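Putative glutathione S-transferase (Corynebacterium glutamicum, PDB 3M1G) probably acts as a glutathione transferase of the omega-like, ECM4-related group, joining glutathione to other molecules. Local coordinates at residues V188-R191 and I192-V196. Numbering follows the deposited sequence.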
loop_
_atom_site.group_PDB
_atom_site.type_symbol
_atom_site.label_atom_id
_atom_site.label_comp_id
_atom_site.label_asym_id
_atom_site.label_seq_id
_atom_site.Cartn_x
_atom_site.Cartn_y
_atom_site.Cartn_z
ATOM N N VAL A 188 -6.946 2.743 -27.616
ATOM C CA VAL A 188 -6.888 3.183 -26.244
ATOM C C VAL A 188 -7.436 2.097 -25.307
ATOM O O VAL A 188 -6.804 1.755 -24.310
ATOM C CB VAL A 188 -7.625 4.520 -26.055
ATOM C CG1 VAL A 188 -7.757 4.828 -24.560
ATOM C CG2 VAL A 188 -6.893 5.664 -26.849
HETATM N N MSE A 189 -8.575 1.517 -25.656
HETATM C CA MSE A 189 -9.164 0.468 -24.831
HETATM C C MSE A 189 -8.314 -0.822 -24.855
HETATM O O MSE A 189 -8.191 -1.490 -23.818
HETATM C CB MSE A 189 -10.597 0.190 -25.242
HETATM C CG MSE A 189 -11.500 1.410 -25.017
HETATM SE SE MSE A 189 -13.424 1.048 -25.213
HETATM C CE MSE A 189 -13.447 0.310 -27.025
ATOM N N LYS A 190 -7.713 -1.157 -26.005
ATOM C CA LYS A 190 -6.862 -2.340 -26.069
ATOM C C LYS A 190 -5.627 -2.154 -25.164
ATOM O O LYS A 190 -5.298 -3.047 -24.391
ATOM C CB LYS A 190 -6.437 -2.698 -27.507
ATOM C CG LYS A 190 -5.367 -3.822 -27.580
ATOM C CD LYS A 190 -5.430 -4.631 -28.889
ATOM C CE LYS A 190 -4.138 -5.410 -29.231
ATOM N NZ LYS A 190 -3.320 -5.877 -28.074
ATOM N N ARG A 191 -4.961 -1.002 -25.243
ATOM C CA ARG A 191 -3.819 -0.730 -24.401
ATOM C C ARG A 191 -4.224 -0.806 -22.920
ATOM O O ARG A 191 -3.544 -1.433 -22.128
ATOM C CB ARG A 191 -3.204 0.621 -24.723
ATOM C CG ARG A 191 -1.831 0.853 -24.035
ATOM C CD ARG A 191 -1.139 2.087 -24.562
ATOM N NE ARG A 191 0.141 2.309 -23.882
ATOM C CZ ARG A 191 0.861 3.424 -23.979
ATOM N NH1 ARG A 191 0.461 4.408 -24.743
ATOM N NH2 ARG A 191 2.011 3.536 -23.328
ATOM N N ILE A 192 -5.362 -0.224 -22.552
ATOM C CA ILE A 192 -5.815 -0.311 -21.166
ATOM C C ILE A 192 -6.081 -1.766 -20.763
ATOM O O ILE A 192 -5.696 -2.228 -19.672
ATOM C CB ILE A 192 -7.035 0.564 -20.941
ATOM C CG1 ILE A 192 -6.629 2.039 -21.015
ATOM C CG2 ILE A 192 -7.735 0.236 -19.602
ATOM C CD1 ILE A 192 -7.861 3.023 -21.029
ATOM N N PHE A 193 -6.677 -2.533 -21.659
ATOM C CA PHE A 193 -6.972 -3.917 -21.346
ATOM C C PHE A 193 -5.706 -4.772 -21.071
ATOM O O PHE A 193 -5.646 -5.457 -20.075
ATOM C CB PHE A 193 -7.743 -4.563 -22.486
ATOM C CG PHE A 193 -7.942 -6.005 -22.308
ATOM C CD1 PHE A 193 -8.768 -6.471 -21.294
ATOM C CD2 PHE A 193 -7.313 -6.916 -23.136
ATOM C CE1 PHE A 193 -8.969 -7.839 -21.127
ATOM C CE2 PHE A 193 -7.507 -8.302 -22.976
ATOM C CZ PHE A 193 -8.315 -8.760 -21.965
ATOM N N THR A 194 -4.742 -4.774 -21.972
ATOM C CA THR A 194 -3.592 -5.639 -21.801
ATOM C C THR A 194 -2.634 -5.133 -20.700
ATOM O O THR A 194 -2.051 -5.923 -19.971
ATOM C CB THR A 194 -2.817 -5.881 -23.133
ATOM O OG1 THR A 194 -2.274 -4.650 -23.623
ATOM C CG2 THR A 194 -3.733 -6.533 -24.225
ATOM N N GLU A 195 -2.470 -3.824 -20.562
ATOM C CA GLU A 195 -1.430 -3.304 -19.650
ATOM C C GLU A 195 -1.950 -2.912 -18.263
ATOM O O GLU A 195 -1.161 -2.838 -17.321
ATOM C CB GLU A 195 -0.770 -2.099 -20.279
ATOM C CG GLU A 195 -0.312 -2.294 -21.697
ATOM C CD GLU A 195 0.581 -3.516 -21.879
ATOM O OE1 GLU A 195 1.733 -3.497 -21.341
ATOM O OE2 GLU A 195 0.139 -4.467 -22.586
ATOM N N VAL A 196 -3.259 -2.660 -18.134
ATOM C CA VAL A 196 -3.871 -2.183 -16.884
ATOM C C VAL A 196 -4.931 -3.143 -16.354
ATOM O O VAL A 196 -4.742 -3.686 -15.239
ATOM C CB VAL A 196 -4.431 -0.773 -17.053
ATOM C CG1 VAL A 196 -5.070 -0.256 -15.748
ATOM C CG2 VAL A 196 -3.267 0.188 -17.544
#
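V188 and I192, one turn apart on helix 182-197, lie side by side and point the same way, V188 CG1 resting 4.0 Å from I192 CD1. Branched aliphatic side chains suit this buried side, where V188 touches R229 and I192 touches W225, both of helix 209-229. On the outer side K190 slants across T194, its NZ 3.9 Å from the methyl CG2, a loose van der Waals approach; lysine suits this exposed side because its charge can stay in solvent. Four successive i to i+4 backbone bonds carry the turn; the straightest runs from T194 N to K190 O (3.0 Å, 169°). T194 and E195 add a side-chain link: OG1 donates to OE2 at 2.6 Å, on the lone pair turned away from OE1. Threonine's hydroxyl reaches its neighbour because chi1 of 63° sets it between the backbone N and the carbonyl carbon, while E195 folds back at chi2 (-53°). The other oxygen, OE1, forms a salt bridge with R218, and the guanidinium of R191 makes a cation-pi contact with W225. T194 thus limits the carboxylate's rotation from within the helix, while R218 and W225 tie it to helix 209-229; the paired charge probably favours ionised E195.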